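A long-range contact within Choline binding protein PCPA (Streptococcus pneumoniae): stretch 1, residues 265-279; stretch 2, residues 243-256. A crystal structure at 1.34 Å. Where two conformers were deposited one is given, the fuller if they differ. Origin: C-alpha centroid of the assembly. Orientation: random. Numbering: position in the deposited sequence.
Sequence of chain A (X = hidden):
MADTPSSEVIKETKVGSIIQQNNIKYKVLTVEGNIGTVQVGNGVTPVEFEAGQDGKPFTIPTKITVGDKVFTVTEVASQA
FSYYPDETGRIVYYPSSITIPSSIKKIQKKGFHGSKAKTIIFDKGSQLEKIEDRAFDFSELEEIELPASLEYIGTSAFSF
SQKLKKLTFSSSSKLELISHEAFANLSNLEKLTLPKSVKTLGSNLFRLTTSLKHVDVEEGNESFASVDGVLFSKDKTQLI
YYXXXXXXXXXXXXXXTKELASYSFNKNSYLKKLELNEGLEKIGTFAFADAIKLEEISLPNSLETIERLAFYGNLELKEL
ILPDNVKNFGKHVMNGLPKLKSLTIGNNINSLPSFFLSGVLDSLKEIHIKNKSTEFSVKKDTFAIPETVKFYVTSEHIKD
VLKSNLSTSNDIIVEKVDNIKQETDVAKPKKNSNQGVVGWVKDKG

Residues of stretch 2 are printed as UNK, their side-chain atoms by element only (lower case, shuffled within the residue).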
# COMPACT_ATOMS: atom_id res chain seq x y z
N PHE A 265 -3.54 -7.43 5.67
CA PHE A 265 -3.36 -8.84 5.25
C PHE A 265 -3.65 -8.95 3.77
O PHE A 265 -4.01 -10.03 3.27
CB PHE A 265 -4.27 -9.83 6.04
CG PHE A 265 -3.94 -9.97 7.50
CD1 PHE A 265 -4.25 -8.96 8.41
CD2 PHE A 265 -3.34 -11.13 7.98
CE1 PHE A 265 -4.00 -9.12 9.78
CE2 PHE A 265 -3.09 -11.29 9.35
CZ PHE A 265 -3.39 -10.27 10.24
N ASN A 266 -3.48 -7.86 3.02
CA ASN A 266 -3.73 -7.88 1.60
C ASN A 266 -2.81 -8.88 0.90
O ASN A 266 -1.62 -8.93 1.20
CB ASN A 266 -3.53 -6.48 1.03
CG ASN A 266 -3.87 -6.33 -0.41
OD1 ASN A 266 -4.96 -6.78 -0.89
ND2 ASN A 266 -3.08 -5.59 -1.09
N LYS A 267 -3.36 -9.60 -0.09
CA LYS A 267 -2.63 -10.58 -0.93
C LYS A 267 -2.07 -11.75 -0.14
O LYS A 267 -1.21 -12.46 -0.65
CB LYS A 267 -1.48 -9.88 -1.72
CG LYS A 267 -1.93 -8.74 -2.65
CD LYS A 267 -2.77 -9.35 -3.80
CE LYS A 267 -3.31 -8.40 -4.82
NZ LYS A 267 -4.16 -9.16 -5.78
N ASN A 268 -2.54 -11.97 1.07
CA ASN A 268 -2.00 -13.02 1.90
C ASN A 268 -2.08 -14.37 1.21
O ASN A 268 -3.16 -14.78 0.77
CB ASN A 268 -2.74 -13.03 3.21
CG ASN A 268 -2.09 -13.97 4.18
OD1 ASN A 268 -2.29 -15.18 4.09
ND2 ASN A 268 -1.17 -13.46 4.99
N SER A 269 -0.95 -15.10 1.14
CA SER A 269 -0.88 -16.35 0.41
C SER A 269 -0.99 -17.62 1.24
O SER A 269 -1.32 -18.66 0.65
CB SER A 269 0.46 -16.41 -0.33
OG SER A 269 0.63 -15.35 -1.27
N TYR A 270 -0.71 -17.58 2.54
CA TYR A 270 -0.58 -18.83 3.30
C TYR A 270 -1.45 -18.98 4.50
O TYR A 270 -1.68 -20.11 4.94
CB TYR A 270 0.90 -19.01 3.73
CG TYR A 270 1.84 -19.08 2.56
CD1 TYR A 270 1.78 -20.13 1.65
CD2 TYR A 270 2.74 -18.05 2.30
CE1 TYR A 270 2.61 -20.17 0.53
CE2 TYR A 270 3.61 -18.10 1.21
CZ TYR A 270 3.54 -19.16 0.33
OH TYR A 270 4.38 -19.20 -0.77
N LEU A 271 -1.89 -17.88 5.12
CA LEU A 271 -2.67 -18.00 6.34
C LEU A 271 -4.03 -18.67 6.13
O LEU A 271 -4.81 -18.22 5.30
CB LEU A 271 -2.84 -16.57 6.92
CG LEU A 271 -3.43 -16.45 8.29
CD1 LEU A 271 -2.57 -17.17 9.35
CD2 LEU A 271 -3.57 -14.99 8.69
N LYS A 272 -4.34 -19.70 6.94
CA LYS A 272 -5.61 -20.41 6.87
C LYS A 272 -6.51 -20.12 8.04
O LYS A 272 -7.73 -20.14 7.87
CB LYS A 272 -5.38 -21.94 6.81
CG LYS A 272 -4.62 -22.41 5.58
CD LYS A 272 -4.45 -23.95 5.56
CE LYS A 272 -3.94 -24.38 4.20
NZ LYS A 272 -3.80 -25.86 4.07
N LYS A 273 -5.96 -19.88 9.24
CA LYS A 273 -6.77 -19.65 10.42
C LYS A 273 -6.27 -18.42 11.15
O LYS A 273 -5.08 -18.34 11.47
CB LYS A 273 -6.71 -20.90 11.33
CG LYS A 273 -7.48 -20.77 12.64
CD LYS A 273 -7.48 -22.07 13.43
CE LYS A 273 -8.12 -21.87 14.79
NZ LYS A 273 -8.03 -23.10 15.62
N LEU A 274 -7.16 -17.46 11.38
CA LEU A 274 -6.79 -16.22 12.05
C LEU A 274 -7.69 -16.02 13.24
O LEU A 274 -8.92 -16.05 13.11
CB LEU A 274 -6.92 -15.06 11.07
CG LEU A 274 -6.67 -13.66 11.62
CD1 LEU A 274 -5.23 -13.53 12.22
CD2 LEU A 274 -6.84 -12.65 10.52
N GLU A 275 -7.08 -15.88 14.42
CA GLU A 275 -7.86 -15.60 15.61
C GLU A 275 -7.60 -14.19 16.05
O GLU A 275 -6.45 -13.87 16.35
CB GLU A 275 -7.56 -16.59 16.74
CG GLU A 275 -8.21 -17.93 16.49
CD GLU A 275 -7.91 -18.90 17.60
OE1 GLU A 275 -6.78 -19.44 17.62
OE2 GLU A 275 -8.76 -19.02 18.52
N LEU A 276 -8.62 -13.34 16.02
CA LEU A 276 -8.49 -11.96 16.49
C LEU A 276 -8.76 -11.94 17.97
O LEU A 276 -9.42 -12.84 18.53
CB LEU A 276 -9.38 -10.99 15.72
CG LEU A 276 -9.16 -10.99 14.20
CD1 LEU A 276 -10.06 -10.01 13.52
CD2 LEU A 276 -7.72 -10.67 13.83
N ASN A 277 -8.20 -10.94 18.64
CA ASN A 277 -8.27 -10.88 20.09
C ASN A 277 -9.39 -9.99 20.62
O ASN A 277 -9.71 -8.95 20.03
CB ASN A 277 -6.96 -10.27 20.60
CG ASN A 277 -6.68 -8.91 20.00
OD1 ASN A 277 -6.41 -8.77 18.80
ND2 ASN A 277 -6.83 -7.83 20.75
N GLU A 278 -9.93 -10.33 21.82
CA GLU A 278 -10.80 -9.39 22.49
C GLU A 278 -9.98 -8.12 22.75
O GLU A 278 -8.81 -8.21 23.16
CB GLU A 278 -11.31 -9.94 23.82
CG GLU A 278 -12.48 -10.87 23.66
CD GLU A 278 -13.60 -10.39 22.76
OE1 GLU A 278 -13.98 -9.19 22.84
OE2 GLU A 278 -14.12 -11.24 22.01
N GLY A 279 -10.61 -6.98 22.51
CA GLY A 279 -9.98 -5.67 22.63
C GLY A 279 -9.83 -5.04 21.25
O GLY A 279 -9.76 -3.82 21.14
N UNK A 243 3.15 -9.70 6.46
CA UNK A 243 3.70 -9.99 5.12
C UNK A 243 2.94 -11.05 4.35
O UNK A 243 2.63 -12.09 4.92
c UNK A 243 4.18 -9.73 7.50
c UNK A 243 5.15 -10.41 5.41
c UNK A 243 5.47 -9.65 6.68
N UNK A 244 2.63 -10.78 3.07
CA UNK A 244 1.81 -11.69 2.29
C UNK A 244 2.42 -13.07 2.17
O UNK A 244 1.68 -14.06 2.01
c UNK A 244 1.49 -11.14 0.90
o UNK A 244 2.64 -11.10 0.06
N UNK A 245 3.78 -13.15 2.23
CA UNK A 245 4.46 -14.45 2.01
C UNK A 245 4.94 -15.08 3.30
O UNK A 245 5.65 -16.10 3.24
c UNK A 245 5.16 -13.70 -0.34
o UNK A 245 2.79 -13.71 -0.80
c UNK A 245 5.59 -14.35 0.96
n UNK A 245 4.02 -15.46 -1.52
c UNK A 245 3.90 -14.30 -0.90
N UNK A 246 4.54 -14.55 4.46
CA UNK A 246 4.83 -15.17 5.77
C UNK A 246 4.04 -16.50 5.77
O UNK A 246 2.83 -16.51 5.53
c UNK A 246 4.41 -14.21 6.88
c UNK A 246 4.28 -13.83 9.35
c UNK A 246 3.97 -14.43 10.71
c UNK A 246 4.47 -14.86 8.26
n UNK A 246 5.10 -15.20 11.26
N UNK A 247 4.73 -17.63 5.94
CA UNK A 247 4.08 -18.91 5.63
C UNK A 247 3.28 -19.62 6.73
O UNK A 247 2.71 -20.68 6.44
c UNK A 247 6.04 -20.48 6.03
n UNK A 247 6.77 -21.48 5.55
c UNK A 247 5.10 -19.86 5.05
o UNK A 247 6.08 -20.15 7.22
N UNK A 248 3.11 -19.03 7.90
CA UNK A 248 2.37 -19.70 8.96
C UNK A 248 0.92 -20.03 8.59
O UNK A 248 0.21 -19.19 8.04
c UNK A 248 3.86 -18.59 10.67
o UNK A 248 4.46 -17.68 10.10
c UNK A 248 2.44 -18.87 10.25
o UNK A 248 4.39 -19.36 11.50
N UNK A 249 0.45 -21.26 8.92
CA UNK A 249 -0.94 -21.60 8.59
C UNK A 249 -1.93 -20.98 9.55
O UNK A 249 -3.10 -20.82 9.19
o UNK A 249 -0.03 -25.80 6.20
o UNK A 249 -1.74 -25.69 7.58
c UNK A 249 -0.41 -23.73 7.30
c UNK A 249 -0.74 -25.18 7.02
c UNK A 249 -1.11 -23.13 8.51
N UNK A 250 -1.52 -20.67 10.78
CA UNK A 250 -2.44 -20.09 11.75
C UNK A 250 -1.74 -18.93 12.45
O UNK A 250 -0.51 -18.90 12.52
o UNK A 250 -1.73 -21.62 13.46
c UNK A 250 -2.88 -21.13 12.79
N UNK A 251 -2.52 -18.00 12.95
CA UNK A 251 -1.98 -16.82 13.62
C UNK A 251 -2.99 -16.28 14.58
O UNK A 251 -4.20 -16.34 14.32
o UNK A 251 0.88 -11.08 14.63
c UNK A 251 0.97 -13.37 14.04
c UNK A 251 0.26 -12.19 14.14
c UNK A 251 0.35 -14.50 13.53
c UNK A 251 -1.67 -13.27 13.21
c UNK A 251 -0.98 -14.48 13.13
c UNK A 251 -1.06 -12.12 13.72
c UNK A 251 -1.65 -15.72 12.57
N UNK A 252 -2.48 -15.75 15.72
CA UNK A 252 -3.29 -15.11 16.71
C UNK A 252 -2.76 -13.69 16.91
O UNK A 252 -1.58 -13.52 17.21
c UNK A 252 -3.81 -19.47 19.19
c UNK A 252 -3.23 -15.85 18.06
n UNK A 252 -2.69 -20.16 19.90
c UNK A 252 -3.70 -17.97 19.36
c UNK A 252 -3.77 -17.28 17.99
N UNK A 253 -3.61 -12.66 16.75
CA UNK A 253 -3.14 -11.30 17.01
C UNK A 253 -2.89 -11.16 18.52
O UNK A 253 -3.58 -11.77 19.36
c UNK A 253 -4.26 -10.25 15.01
o UNK A 253 -5.45 -10.54 17.11
c UNK A 253 -4.16 -10.27 16.51
N UNK A 254 -1.91 -10.32 18.89
CA UNK A 254 -1.63 -10.13 20.33
C UNK A 254 -2.75 -9.45 21.07
O UNK A 254 -3.58 -8.75 20.47
c UNK A 254 -0.26 -8.65 18.99
c UNK A 254 -0.99 -9.55 18.02
c UNK A 254 -0.35 -9.27 20.34
N UNK A 255 -2.82 -9.66 22.40
CA UNK A 255 -3.90 -9.14 23.21
C UNK A 255 -4.04 -7.60 23.18
O UNK A 255 -5.13 -7.10 23.43
c UNK A 255 -2.61 -9.50 26.89
c UNK A 255 -2.52 -9.16 25.40
c UNK A 255 -3.78 -9.64 24.67
c UNK A 255 -1.45 -8.93 27.67
n UNK A 255 -1.55 -9.27 29.11
N UNK A 256 -2.95 -6.88 22.86
CA UNK A 256 -2.95 -5.41 22.84
C UNK A 256 -3.57 -4.84 21.58
O UNK A 256 -3.83 -3.66 21.56
o UNK A 256 0.02 -7.24 23.17
c UNK A 256 -0.00 -6.53 24.20
c UNK A 256 -1.50 -4.89 22.88
o UNK A 256 0.58 -6.86 25.27
c UNK A 256 -0.73 -5.20 24.17
O HOH W 1 0.81 -12.38 -2.58
O HOH W 2 0.80 -15.54 4.16
O HOH W 3 -5.22 -19.11 15.23
O HOH W 4 -5.93 -13.24 19.15
O HOH W 5 -7.58 -7.05 25.62

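Position 243 has three side-chain carbons that close a ring onto its own backbone N, which only proline does: Pro-243. Its CA-to-CB bond points away from stretch 1, and its O accepts the turn-closing bond from the N of position 246 (3.1 Å), in a type I turn.

Position 244 carries one carbon, then one oxygen; its CB lies 3.4 Å from Lys-267 O. This is Ser-244. Its O accepts from Ser-269 N at 3.0 Å, 162°.

At 245 three carbons lead to a carbon-borne O and N, the third carbon being the fork: Gln-245. The amide is probably turned over in the model, so its O and N are not assigned roles, although the group plainly reaches Ser-269.

Position 246 has four carbons in a row ending in nitrogen, and its CA-to-CB bond points away from stretch 1: Lys-246. Its backbone O lies at the edge of the Tyr-270 ring, 3.6 Å from Tyr-270 CD2.

Position 247 shows two carbons, the second bearing two light atoms, one O and one N: Asn-247. Its CB sits over one face of the Tyr-270 ring, 4.1 Å from Tyr-270 CD2.

At 248 the same fork carries two oxygens: Asp-248. Its OD1 takes a salt bridge from Lys-246 NZ at 2.8 Å, bracing the loop from within.

Position 249 is one carbon longer, with two terminal oxygens: Glu-249. Its OE1 is 4.1 Å from Lys-272 NZ, opposite charges beyond salt-bridge range. The backbone binds more firmly, Glu-249 O accepting from both Lys-272 N (2.8 Å) and Lys-273 N (3.0 Å).

Position 250, one carbon and one oxygen, has its CB 4.1 Å from Lys-273 CB: Ser-250.

Position 251 has one carbon, then a six-carbon ring bearing oxygen: Tyr-251. Leu-274 CD1 approaches the ring edge, 3.7 Å from Tyr-251 CD2, while Leu-271 CD1 packs 3.6 Å from Tyr-251 CB.

Position 252 repeats the four-carbon chain ending in nitrogen: Lys-252. Its CE is 3.4 Å from Glu-275 OE1.

Position 253 has a carbon bearing one O and one C: Thr-253. Its OG1 donates to Asn-277 OD1 at 2.6 Å, and its CG2 is 3.7 Å from Leu-276 CD2.

Position 254 again closes three carbons onto N: Pro-254, its CA-to-CB bond directed away.

Position 255, four carbons ending in nitrogen, also has its CA-to-CB bond pointing away: Lys-255.

Position 256, three carbons with two terminal oxygens, is Glu-256, which makes no contact.

The contact works as a parallel pairing of strands 250-252 and 273-275, whose directions differ by 8°. Tyr-251 N donates to Lys-273 O (3.0 Å), Glu-275 N to Tyr-251 O (2.9 Å), and Thr-253 N to Glu-275 O (3.1 Å), so the donor alternates between the two stretches. Tyr-251 and Leu-274 share one face of the sheet; Ser-250, Lys-252, Lys-273 and Glu-275 occupy the other. Water 4 extends the ladder by donating to Thr-253 O (2.8 Å) and Glu-275 O (2.9 Å). Together the stretches bury 1025 Å².

Stretch 2 243-256: PSQKNDESYKTPKE
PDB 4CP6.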